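Local coordinates for linoleate 11-lipoxygenase (Gaeumannomyces graminis, PDB 5FX8), which oxygenates linoleic and alpha-linolenic acids with a catalytic manganese centre, giving 11S- and 13R-hydroperoxides, the 11S intermediate being converted to the 13R final product, at the interface of chains A and B. Numbering follows the deposited sequence. Chains: chain A/B, Linoleate 11-lipoxygenase.

Contact 1: the interface of chains A and B. Residues chain A 105, 109, 112-113; chain B 112, 342, 345, 531.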
ATOM      1  N   ALA A 105      -6.466   1.652  10.845  1.00 13.68           N
ATOM      2  CA  ALA A 105      -7.390   2.597  11.446  1.00 12.36           C
ATOM      3  C   ALA A 105      -7.070   4.038  11.060  1.00 13.24           C
ATOM      4  O   ALA A 105      -7.943   4.782  10.605  1.00 12.38           O
ATOM      5  CB  ALA A 105      -7.368   2.412  12.959  1.00 11.75           C
ATOM      6  N   ALA A 109      -9.683   6.316   8.696  1.00 13.92           N
ATOM      7  CA  ALA A 109     -10.356   7.486   9.238  1.00 13.09           C
ATOM      8  C   ALA A 109      -9.938   8.734   8.491  1.00 15.20           C
ATOM      9  O   ALA A 109     -10.776   9.558   8.119  1.00 17.78           O
ATOM     10  CB  ALA A 109     -10.062   7.627  10.722  1.00 11.62           C
ATOM     11  N   TYR A 112     -11.542   8.983   4.958  1.00 16.79           N
ATOM     12  CA  TYR A 112     -12.944   9.370   4.996  1.00 14.39           C
ATOM     13  C   TYR A 112     -13.098  10.851   5.318  1.00 17.10           C
ATOM     14  O   TYR A 112     -13.884  11.558   4.674  1.00 16.34           O
ATOM     15  CB  TYR A 112     -13.670   8.508   6.009  1.00 13.23           C
ATOM     16  CG  TYR A 112     -14.034   7.174   5.455  1.00 13.92           C
ATOM     17  CD1 TYR A 112     -14.484   7.061   4.163  1.00 12.49           C
ATOM     18  CD2 TYR A 112     -13.938   6.027   6.222  1.00 13.07           C
ATOM     19  CE1 TYR A 112     -14.821   5.854   3.644  1.00 12.78           C
ATOM     20  CE2 TYR A 112     -14.275   4.814   5.710  1.00 11.82           C
ATOM     21  CZ  TYR A 112     -14.714   4.731   4.408  1.00 12.54           C
ATOM     22  OH  TYR A 112     -15.087   3.529   3.841  1.00 15.62           O
ATOM     23  N   ARG A 113     -12.348  11.341   6.301  1.00 17.99           N
ATOM     24  CA  ARG A 113     -12.393  12.763   6.617  1.00 18.47           C
ATOM     25  C   ARG A 113     -12.016  13.630   5.401  1.00 21.52           C
ATOM     26  O   ARG A 113     -12.752  14.552   5.027  1.00 20.74           O
ATOM     27  CB  ARG A 113     -11.492  13.016   7.815  1.00 19.69           C
ATOM     28  CG  ARG A 113     -11.464  14.405   8.315  1.00 24.38           C
ATOM     29  CD  ARG A 113     -10.230  14.582   9.150  1.00 30.92           C
ATOM     30  NE  ARG A 113     -10.035  13.419   9.998  1.00 30.35           N
ATOM     31  CZ  ARG A 113      -8.860  13.064  10.506  1.00 39.30           C
ATOM     32  NH1 ARG A 113      -7.792  13.804  10.240  1.00 39.17           N
ATOM     33  NH2 ARG A 113      -8.758  11.978  11.279  1.00 31.92           N
TER
ATOM     34  N   TYR B 112     -17.371  16.095  11.094  1.00 22.94           N
ATOM     35  CA  TYR B 112     -15.935  16.140  10.839  1.00 23.06           C
ATOM     36  C   TYR B 112     -15.369  17.531  11.099  1.00 24.27           C
ATOM     37  O   TYR B 112     -14.330  17.679  11.759  1.00 24.49           O
ATOM     38  CB  TYR B 112     -15.641  15.680   9.411  1.00 18.13           C
ATOM     39  CG  TYR B 112     -15.613  14.185   9.277  1.00 16.77           C
ATOM     40  CD1 TYR B 112     -14.999  13.395  10.239  1.00 19.35           C
ATOM     41  CD2 TYR B 112     -16.236  13.552   8.221  1.00 17.66           C
ATOM     42  CE1 TYR B 112     -14.985  12.010  10.131  1.00 17.62           C
ATOM     43  CE2 TYR B 112     -16.227  12.169   8.099  1.00 18.14           C
ATOM     44  CZ  TYR B 112     -15.604  11.404   9.056  1.00 16.15           C
ATOM     45  OH  TYR B 112     -15.600  10.036   8.938  1.00 18.25           O
ATOM     46  N   PHE B 342     -14.325   2.271  12.120  1.00 10.99           N
ATOM     47  CA  PHE B 342     -14.526   3.176  13.250  1.00 12.34           C
ATOM     48  C   PHE B 342     -14.676   2.444  14.578  1.00 11.64           C
ATOM     49  O   PHE B 342     -14.363   3.015  15.622  1.00 11.75           O
ATOM     50  CB  PHE B 342     -15.734   4.069  13.005  1.00 11.72           C
ATOM     51  CG  PHE B 342     -15.536   5.044  11.911  1.00 12.32           C
ATOM     52  CD1 PHE B 342     -14.630   6.070  12.047  1.00 12.39           C
ATOM     53  CD2 PHE B 342     -16.251   4.937  10.741  1.00 10.70           C
ATOM     54  CE1 PHE B 342     -14.437   6.963  11.029  1.00 14.82           C
ATOM     55  CE2 PHE B 342     -16.059   5.829   9.715  1.00 13.45           C
ATOM     56  CZ  PHE B 342     -15.161   6.845   9.856  1.00 13.81           C
ATOM     57  N   GLN B 345     -11.123   1.655  15.496  1.00 14.96           N
ATOM     58  CA  GLN B 345     -10.417   2.876  15.836  1.00 14.28           C
ATOM     59  C   GLN B 345     -10.748   3.401  17.226  1.00 15.45           C
ATOM     60  O   GLN B 345      -9.987   4.213  17.748  1.00 20.46           O
ATOM     61  CB  GLN B 345     -10.720   3.942  14.808  1.00 12.52           C
ATOM     62  CG  GLN B 345      -9.694   5.015  14.761  1.00 14.29           C
ATOM     63  CD  GLN B 345     -10.191   6.263  14.086  1.00 20.19           C
ATOM     64  OE1 GLN B 345     -11.377   6.388  13.758  1.00 19.37           O
ATOM     65  NE2 GLN B 345      -9.277   7.202  13.852  1.00 29.09           N
ATOM     66  N   GLU B 531     -12.072  11.778  18.685  1.00 17.85           N
ATOM     67  CA  GLU B 531     -12.498  10.767  17.724  1.00 18.18           C
ATOM     68  C   GLU B 531     -13.703   9.973  18.232  1.00 17.51           C
ATOM     69  O   GLU B 531     -14.591   9.622  17.446  1.00 22.29           O
ATOM     70  CB  GLU B 531     -11.323   9.838  17.402  1.00 16.61           C
ATOM     71  CG  GLU B 531     -10.488  10.273  16.209  1.00 19.82           C
ATOM     72  CD  GLU B 531     -11.060   9.800  14.867  1.00 25.34           C
ATOM     73  OE1 GLU B 531     -11.701   8.732  14.827  1.00 25.39           O
ATOM     74  OE2 GLU B 531     -10.886  10.495  13.841  1.00 32.05           O
TER
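One side of the long helix 86-124 of chain A lies here against three separate helices of chain B, and the contact is mostly apolar. B:Gln345 lays its side chain along two small residues one helical turn apart. Its CG meets the methyl CB of A:Ala105 at 3.9 Å, and its amide group, with CD 3.6 Å from CB of A:Ala109, rests on the second methyl; alanine lets the longer chain come this near the helix. A:Tyr112 and B:Phe342 cross obliquely, ring carbon CD2 of the tyrosine 3.9 Å from CZ at the tip of the phenylalanine. Helix 86-124 of chain B, the counterpart of the chain A helix, contributes B:Tyr112, whose phenol OH ends 3.8 Å from CB of A:Tyr112, while one ring face has CA of A:Arg113 4.1 Å above its centre. NH2 of A:Arg113 and carboxylate OE2 of B:Glu531 form a long salt bridge of 3.6 Å, the two planes crossing at 54°. Torsions set these reaches. B:Gln345 has CG anti to its backbone N (chi1 -158°) and is extended beyond it, A:Arg113 starts the same way but bends at chi3, and B:Glu531 bends at chi2 (-85°) to turn its carboxylate to the arginine. The patch joins two copies of the lipoxygenase in the crystal; whether they pair in solution, the structure alone does not show.

Contact 2: the interface of chains A and B. Residues chain A 100-101, 104-105, 108, 331, 335; chain B 338-340, 344.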
ATOM      1  N   TRP A 100      -3.001  -5.957  11.054  1.00 10.78           N
ATOM      2  CA  TRP A 100      -3.559  -5.165   9.973  1.00 10.86           C
ATOM      3  C   TRP A 100      -4.676  -4.247  10.458  1.00 11.50           C
ATOM      4  O   TRP A 100      -4.728  -3.078  10.067  1.00 11.47           O
ATOM      5  CB  TRP A 100      -4.054  -6.106   8.884  1.00 10.40           C
ATOM      6  CG  TRP A 100      -4.245  -5.449   7.608  1.00  8.91           C
ATOM      7  CD1 TRP A 100      -3.371  -5.396   6.601  1.00  8.09           C
ATOM      8  CD2 TRP A 100      -5.406  -4.734   7.185  1.00  8.90           C
ATOM      9  NE1 TRP A 100      -3.897  -4.690   5.559  1.00  8.28           N
ATOM     10  CE2 TRP A 100      -5.151  -4.271   5.887  1.00  7.94           C
ATOM     11  CE3 TRP A 100      -6.645  -4.442   7.779  1.00  8.64           C
ATOM     12  CZ2 TRP A 100      -6.070  -3.529   5.162  1.00  7.52           C
ATOM     13  CZ3 TRP A 100      -7.557  -3.699   7.062  1.00  8.83           C
ATOM     14  CH2 TRP A 100      -7.263  -3.247   5.764  1.00  8.50           C
ATOM     15  N   ARG A 101      -5.592  -4.761  11.284  1.00 12.25           N
ATOM     16  CA  ARG A 101      -6.640  -3.930  11.881  1.00 13.06           C
ATOM     17  C   ARG A 101      -6.053  -2.715  12.584  1.00 13.17           C
ATOM     18  O   ARG A 101      -6.547  -1.593  12.430  1.00 14.43           O
ATOM     19  CB  ARG A 101      -7.462  -4.724  12.910  1.00 12.84           C
ATOM     20  CG  ARG A 101      -8.573  -5.618  12.423  1.00 12.31           C
ATOM     21  CD  ARG A 101      -9.490  -6.044  13.590  1.00 11.47           C
ATOM     22  NE  ARG A 101     -10.688  -6.633  13.015  1.00 10.98           N
ATOM     23  CZ  ARG A 101     -10.931  -7.925  13.023  1.00 14.98           C
ATOM     24  NH1 ARG A 101     -10.083  -8.743  13.643  1.00 21.40           N
ATOM     25  NH2 ARG A 101     -12.020  -8.400  12.440  1.00 19.70           N
ATOM     26  N   ALA A 104      -4.544  -0.174   9.968  1.00 11.95           N
ATOM     27  CA  ALA A 104      -5.409   0.481   8.976  1.00  9.88           C
ATOM     28  C   ALA A 104      -6.270   1.606   9.532  1.00 10.22           C
ATOM     29  O   ALA A 104      -6.752   2.435   8.760  1.00 10.61           O
ATOM     30  CB  ALA A 104      -6.339  -0.533   8.319  1.00  8.44           C
ATOM     31  N   ALA A 105      -6.466   1.652  10.845  1.00 13.68           N
ATOM     32  CA  ALA A 105      -7.390   2.597  11.446  1.00 12.36           C
ATOM     33  C   ALA A 105      -7.070   4.038  11.060  1.00 13.24           C
ATOM     34  O   ALA A 105      -7.943   4.782  10.605  1.00 12.38           O
ATOM     35  CB  ALA A 105      -7.368   2.412  12.959  1.00 11.75           C
ATOM     36  N   THR A 108      -7.636   4.846   7.320  1.00 12.30           N
ATOM     37  CA  THR A 108      -9.038   4.790   6.917  1.00 12.48           C
ATOM     38  C   THR A 108      -9.802   6.011   7.401  1.00 14.17           C
ATOM     39  O   THR A 108     -10.512   6.667   6.623  1.00 14.22           O
ATOM     40  CB  THR A 108      -9.696   3.535   7.454  1.00 11.53           C
ATOM     41  OG1 THR A 108      -8.905   2.406   7.130  1.00 17.07           O
ATOM     42  CG2 THR A 108     -11.017   3.360   6.807  1.00 13.38           C
ATOM     43  N   VAL A 331      -9.114 -10.281   4.827  1.00  9.87           N
ATOM     44  CA  VAL A 331      -9.658  -8.933   4.859  1.00  9.01           C
ATOM     45  C   VAL A 331     -10.290  -8.607   3.518  1.00  8.65           C
ATOM     46  O   VAL A 331     -11.412  -8.087   3.448  1.00 17.41           O
ATOM     47  CB  VAL A 331      -8.561  -7.922   5.244  1.00 10.07           C
ATOM     48  CG1 VAL A 331      -9.018  -6.492   5.034  1.00  9.47           C
ATOM     49  CG2 VAL A 331      -8.141  -8.125   6.680  1.00  8.38           C
ATOM     50  N   VAL A 335     -14.321  -7.546   3.135  1.00 10.45           N
ATOM     51  CA  VAL A 335     -14.798  -6.194   2.867  1.00 10.26           C
ATOM     52  C   VAL A 335     -14.564  -5.748   1.448  1.00 10.91           C
ATOM     53  O   VAL A 335     -15.190  -4.776   1.004  1.00 12.72           O
ATOM     54  CB  VAL A 335     -14.184  -5.165   3.846  1.00  9.26           C
ATOM     55  CG1 VAL A 335     -14.520  -5.511   5.267  1.00  9.80           C
ATOM     56  CG2 VAL A 335     -12.722  -5.092   3.680  1.00  8.12           C
TER
ATOM     57  N   ASN B 338     -15.876  -3.199   9.647  1.00  9.01           N
ATOM     58  CA  ASN B 338     -14.787  -3.665   8.806  1.00  9.28           C
ATOM     59  C   ASN B 338     -13.446  -3.550   9.541  1.00  9.72           C
ATOM     60  O   ASN B 338     -13.254  -2.653  10.367  1.00 18.02           O
ATOM     61  CB  ASN B 338     -14.714  -2.833   7.558  1.00  8.93           C
ATOM     62  CG  ASN B 338     -14.615  -1.402   7.894  1.00  9.85           C
ATOM     63  OD1 ASN B 338     -15.366  -0.944   8.733  1.00 22.29           O
ATOM     64  ND2 ASN B 338     -13.660  -0.699   7.325  1.00 10.32           N
ATOM     65  N   PRO B 339     -12.478  -4.409   9.215  1.00 13.12           N
ATOM     66  CA  PRO B 339     -11.167  -4.340   9.882  1.00 10.59           C
ATOM     67  C   PRO B 339     -10.518  -2.976   9.689  1.00 12.19           C
ATOM     68  O   PRO B 339     -10.328  -2.506   8.566  1.00 21.06           O
ATOM     69  CB  PRO B 339     -10.361  -5.447   9.190  1.00  9.82           C
ATOM     70  CG  PRO B 339     -11.333  -6.299   8.532  1.00 10.00           C
ATOM     71  CD  PRO B 339     -12.508  -5.451   8.178  1.00  9.25           C
ATOM     72  N   GLY B 340     -10.190  -2.334  10.801  1.00 11.59           N
ATOM     73  CA  GLY B 340      -9.667  -0.989  10.750  1.00 11.05           C
ATOM     74  C   GLY B 340     -10.694   0.113  10.606  1.00 11.15           C
ATOM     75  O   GLY B 340     -10.299   1.253  10.344  1.00 17.74           O
ATOM     76  N   ASP B 344     -12.974  -0.491  15.406  1.00 12.06           N
ATOM     77  CA  ASP B 344     -11.567  -0.734  15.709  1.00 11.92           C
ATOM     78  C   ASP B 344     -10.863   0.540  16.161  1.00 13.45           C
ATOM     79  O   ASP B 344     -10.114   0.530  17.136  1.00 15.16           O
ATOM     80  CB  ASP B 344     -10.855  -1.318  14.495  1.00 11.74           C
ATOM     81  CG  ASP B 344     -11.210  -2.766  14.247  1.00 13.69           C
ATOM     82  OD1 ASP B 344     -11.663  -3.438  15.188  1.00 10.54           O
ATOM     83  OD2 ASP B 344     -11.012  -3.227  13.111  1.00 11.68           O
TER
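B:Pro339, on the loop before helix 342-346 of chain B, is the wedge of this contact, its rigid ring pushed between helices 86-124 and 328-336 of chain A. Around it the packing is close. A:Val335 points CG1 at the ring tip to tip, 3.5 Å from CD, and the same methyl reaches CB of B:Asn338, whose side chain crosses it at about a right angle. CB of the proline meets CG of A:Arg101 at 3.7 Å. The carbonyl O of B:Pro339 lies in the plane of the A:Trp100 indole, at the rim, 3.4 Å from CZ3 of A:Trp100, where the aromatic edge is slightly positive. The indole is clamped within its own chain, its rotation restricted by CG1 of A:Val331 on one face and CB of A:Ala104 on the other. B:Gly340, with positive phi (81°) and no side chain, fits close beside helix 86-124. Looser is the polar flank. A:Arg101, extended from CG to NE, runs its methylenes past B:Asp344 and brings NE to 3.4 Å from OD2, a salt bridge at the guanidinium edge with the two planes 74° apart. OD2 also accepts a hydrogen bond from the backbone N of B:Gly340 at 2.6 Å through its anti lone pair, which fixes the carboxylate and ties the loop to its helix. Farther along, A:Thr108 stays loosely placed against the glycine carbonyl and turns its hydroxyl OG1 back to A:Ala104 O, 2.7 Å away. In the fold, the site joins two helices of one lipoxygenase chain to the loop leading into helix 342-346 of the other.

Contact 1 and contact 2 lie about 11 Å apart, measured between the centres of their C-alpha atoms, and are neighbouring stretches of one surface. A:Ala105 belongs to both, and helix 86-124 of chain A runs through the pair as a common spine. Chain B's helix 342-346 also serves both, with different residues turned to each. The interface is not an exact two-fold, so the two copies need not use matching surfaces. Contact 1 adds helices 86-124 and 526-539 of chain B, whereas contact 2 brings in helix 328-336 of chain A, widening a junction that the structure alone does not show to be biological.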